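Local coordinates for aspartate semialdehyde dehydrogenase (Francisella tularensis subsp. tularensis, PDB 4WOJ) that catalyses the reductive dephosphorylation of L-aspartyl-4-phosphate to L-aspartate-semialdehyde, probably with NADPH, on the pathway from aspartate to lysine, methionine and threonine, at the interface of chains A and B. Residues are numbered along the deposited sequence; one frame, centred on the assembly and turned at random. Chains: chain A/B, Aspartate semialdehyde dehydrogenase.

Both contacts belong to the two-fold interface of the homodimer, and the centres of their C-alpha atoms lie about 16 Å apart. Contact 1 joins the ends of the 161-167 strands of the two chains around paired tyrosines. Contact 2 ties the 329-336 strand of chain B to a loop and the start of helix 242-255 of chain A. They share no residue, but A:Leu228 of the first and A:Trp231 of the second are near neighbours in sequence. One is largely aromatic and apolar, the other charged; the axis runs through the tyrosine pair of contact 1, while contact 2 has a separate twin with the chains exchanged.

Contact 1: the interface of chains A and B. Residues chain A 166-167, 228, 270; chain B 165-167, 268, 270.
A:Tyr167 and B:Tyr167 lay their phenol rings against each other across the dimer axis, centroids 4.0 Å apart and planes tilted by 18°. The overlap is offset: CE2 of each ring sits over the face of the other toward its rim. In both chains CG lies anti to the carbonyl carbon (chi1 -61° in A:Tyr167), which sends the ring over to the partner subunit. There the hydroxyl finds the end of the partner's strand: A:Tyr167 OH donates to the backbone carbonyl B:Thr166 O at 2.5 Å, and B:Tyr167 OH returns the bond to A:Thr166 O. Each carbonyl oxygen lies in the plane of the ring at its hydroxyl edge, whereas each hydroxyl stands above the carbonyl plane, 38° out of it for A:Tyr167. Tyrosine suits the place because it offers a flat face for stacking and a polar end that reaches a backbone acceptor, and the two bonds probably limit sliding.

Aliphatic groups fill in around the pair. A:Leu228 CD2 packs on B:Tyr167 CB at 3.3 Å and lies over the ring face turned away from A:Tyr167, so the B:Tyr167 ring is sandwiched between leucine and tyrosine; the other methyl, CD1, touches B:Val270 CG2. B:Val268 brings CG2 to A:Tyr167 CZ at 3.6 Å, off the plane at the hydroxyl end, on the side away from B:Tyr167. The backbone N of B:Val268 also donates to B:Thr166 OG1 (3.1 Å), tying valine to strand. This reciprocal tyrosine clasp joins the dimerisation domains; its centre lies about 9 Å from B:His276, the probable proton acceptor, and it may help to keep the subunits in a fixed relation near the active site.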
# COMPACT_ATOMS: atom_id res chain seq x y z
N THR A 166 -4.87 -4.21 0.67
CA THR A 166 -4.99 -3.73 -0.69
C THR A 166 -4.37 -2.35 -0.83
O THR A 166 -4.17 -1.62 0.16
CB THR A 166 -6.44 -3.64 -1.17
OG1 THR A 166 -7.05 -2.47 -0.63
CG2 THR A 166 -7.21 -4.89 -0.73
N TYR A 167 -4.02 -2.08 -2.07
CA TYR A 167 -3.38 -0.87 -2.50
C TYR A 167 -4.26 -0.53 -3.71
O TYR A 167 -3.97 -0.94 -4.84
CB TYR A 167 -1.95 -1.15 -2.98
CG TYR A 167 -0.95 -1.74 -1.98
CD1 TYR A 167 -1.11 -3.02 -1.44
CD2 TYR A 167 0.16 -1.01 -1.60
CE1 TYR A 167 -0.18 -3.53 -0.52
CE2 TYR A 167 1.08 -1.50 -0.68
CZ TYR A 167 0.91 -2.77 -0.14
OH TYR A 167 1.87 -3.23 0.78
N LEU A 228 -1.88 8.26 1.27
CA LEU A 228 -2.56 6.99 1.37
C LEU A 228 -3.84 7.25 2.11
O LEU A 228 -3.81 7.98 3.07
CB LEU A 228 -1.73 6.03 2.28
CG LEU A 228 -0.82 5.01 1.64
CD1 LEU A 228 0.15 5.71 0.70
CD2 LEU A 228 -0.05 4.22 2.69
N VAL A 270 -4.70 4.17 -2.66
CA VAL A 270 -3.36 4.71 -2.99
C VAL A 270 -3.41 5.51 -4.31
O VAL A 270 -4.39 5.43 -5.03
CB VAL A 270 -2.29 3.58 -3.11
CG1 VAL A 270 -2.14 2.85 -1.79
CG2 VAL A 270 -2.63 2.64 -4.27
N SER B 165 2.16 -5.68 5.94
CA SER B 165 2.22 -5.24 4.53
C SER B 165 2.52 -3.74 4.55
O SER B 165 1.76 -2.97 5.08
CB SER B 165 0.89 -5.48 3.81
OG SER B 165 0.50 -6.85 3.81
N THR B 166 3.64 -3.32 3.98
CA THR B 166 4.08 -1.98 4.11
C THR B 166 3.83 -1.20 2.85
O THR B 166 3.62 -1.75 1.77
CB THR B 166 5.55 -1.86 4.44
OG1 THR B 166 6.32 -2.04 3.25
CG2 THR B 166 5.96 -2.88 5.50
N TYR B 167 3.78 0.10 3.06
CA TYR B 167 3.45 1.10 2.06
C TYR B 167 4.50 2.11 2.37
O TYR B 167 4.30 2.99 3.18
CB TYR B 167 2.07 1.69 2.33
CG TYR B 167 0.84 0.75 2.29
CD1 TYR B 167 0.61 -0.23 3.25
CD2 TYR B 167 -0.14 0.92 1.31
CE1 TYR B 167 -0.53 -1.06 3.20
CE2 TYR B 167 -1.27 0.12 1.25
CZ TYR B 167 -1.47 -0.87 2.20
OH TYR B 167 -2.61 -1.65 2.07
N VAL B 268 6.59 -2.89 0.25
CA VAL B 268 6.20 -2.27 -1.00
C VAL B 268 6.52 -0.78 -0.99
O VAL B 268 6.21 -0.08 -0.03
CB VAL B 268 4.70 -2.42 -1.27
CG1 VAL B 268 4.33 -1.96 -2.69
CG2 VAL B 268 4.23 -3.88 -1.05
N VAL B 270 5.86 2.86 -2.25
CA VAL B 270 4.69 3.65 -2.76
C VAL B 270 5.08 5.12 -2.90
O VAL B 270 6.13 5.50 -2.39
CB VAL B 270 3.44 3.56 -1.85
CG1 VAL B 270 2.95 2.11 -1.74
CG2 VAL B 270 3.71 4.17 -0.48

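Contact 2: the interface of chains A and B. Residues chain A 231, 239-241, 244; chain B 333, 335.
A:Glu244 OE1, one carboxylate oxygen, is gripped from both subunits. B:Arg333 NH2 donates to A:Glu244 OE1 at 2.7 Å along the syn lone pair, and the backbone N of A:Thr241 reaches A:Glu244 OE1 at 2.8 Å from above the carboxylate plane. B:Lys335 NZ comes over the opposite face of the carboxylate, making a salt bridge to A:Glu244 OE1 at 2.9 Å in which the hydrogen bond is weak. The other oxygen, A:Glu244 OE2, takes B:Arg333 NH1 at 2.9 Å on the syn side, slightly out of plane. Arginine and glutamate thus meet end-on through two parallel bonds, their planes only 9° apart; arginine suits the place because its flat guanidinium offers paired N-H groups in one plane.

B:Arg333 NH2 has a second acceptor, the carbonyl A:Gly239 O at 3.2 Å, which lies in the guanidinium plane and receives the bond on a lone pair. The backbone there (phi 114°) is one that glycine adopts easily. Carboxylate and carbonyl together fix the rotation of the guanidinium. The arginine chain, bent at chi2 and chi3, first passes A:Trp231, where B:Arg333 CD comes within 3.6 Å of A:Trp231 CE3. CD and NE skirt the CE3-CZ3 rim obliquely, on the face that also carries the A:Thr241 methyl CG2 over its centre; the 55° tilt between guanidinium and ring rules out a stack.

A:Thr241 and A:Glu244 form an N-terminal capping box: the bond from A:Thr241 N is returned weakly from A:Glu244 N to A:Thr241 OG1, presetting the carboxylate for B:Arg333. A:Glu244 is extended beyond CG, which carries its carboxylate toward chain B. The nearby positive groups would probably favour its charged form.

In the fold, B:Arg333 and B:Lys335 stand on strand 329-336 of one subunit, and their partners lie in the loop before helix 242-255 and in its first turn in the other.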
# COMPACT_ATOMS: atom_id res chain seq x y z
N TRP A 231 -9.23 4.13 4.44
CA TRP A 231 -10.68 3.97 4.62
C TRP A 231 -11.40 4.01 3.28
O TRP A 231 -11.36 5.03 2.60
CB TRP A 231 -11.26 5.06 5.51
CG TRP A 231 -12.68 4.75 5.96
CD1 TRP A 231 -13.82 4.88 5.23
CD2 TRP A 231 -13.08 4.29 7.24
NE1 TRP A 231 -14.92 4.52 5.98
CE2 TRP A 231 -14.48 4.18 7.23
CE3 TRP A 231 -12.39 3.99 8.42
CZ2 TRP A 231 -15.19 3.74 8.32
CZ3 TRP A 231 -13.10 3.58 9.50
CH2 TRP A 231 -14.49 3.45 9.45
N GLY A 239 -16.21 -2.94 12.87
CA GLY A 239 -14.92 -2.23 12.81
C GLY A 239 -14.40 -2.09 11.39
O GLY A 239 -13.56 -1.23 11.09
N GLN A 240 -14.92 -2.93 10.50
CA GLN A 240 -14.57 -2.92 9.08
C GLN A 240 -15.22 -1.75 8.34
O GLN A 240 -16.20 -1.17 8.82
CB GLN A 240 -15.06 -4.21 8.41
CG GLN A 240 -14.48 -5.47 9.00
CD GLN A 240 -15.22 -6.69 8.52
OE1 GLN A 240 -16.40 -6.88 8.84
NE2 GLN A 240 -14.53 -7.54 7.76
N THR A 241 -14.67 -1.40 7.19
CA THR A 241 -15.42 -0.58 6.25
C THR A 241 -16.31 -1.55 5.49
O THR A 241 -16.14 -2.79 5.58
CB THR A 241 -14.53 0.23 5.29
OG1 THR A 241 -13.78 -0.65 4.44
CG2 THR A 241 -13.59 1.09 6.04
N GLU A 244 -14.41 -3.77 3.09
CA GLU A 244 -13.71 -4.90 3.74
C GLU A 244 -14.63 -6.07 4.10
O GLU A 244 -14.26 -7.23 3.92
CB GLU A 244 -12.99 -4.38 4.99
CG GLU A 244 -11.89 -3.34 4.67
CD GLU A 244 -11.48 -2.49 5.84
OE1 GLU A 244 -12.11 -2.50 6.92
OE2 GLU A 244 -10.52 -1.76 5.68
N ARG B 333 -7.72 1.86 12.84
CA ARG B 333 -8.43 0.81 12.17
C ARG B 333 -8.29 -0.47 13.02
O ARG B 333 -8.28 -1.56 12.50
CB ARG B 333 -7.92 0.62 10.74
CG ARG B 333 -8.03 1.85 9.84
CD ARG B 333 -9.46 2.34 9.61
NE ARG B 333 -10.42 1.24 9.59
CZ ARG B 333 -10.69 0.44 8.55
NH1 ARG B 333 -10.07 0.58 7.39
NH2 ARG B 333 -11.60 -0.53 8.69
N LYS B 335 -9.24 -3.41 14.88
CA LYS B 335 -10.44 -4.20 14.87
C LYS B 335 -10.12 -5.66 15.03
O LYS B 335 -8.99 -6.11 14.81
CB LYS B 335 -11.19 -3.96 13.58
CG LYS B 335 -10.47 -4.47 12.36
CD LYS B 335 -11.27 -4.22 11.09
CE LYS B 335 -10.80 -5.14 9.97
NZ LYS B 335 -10.82 -4.45 8.64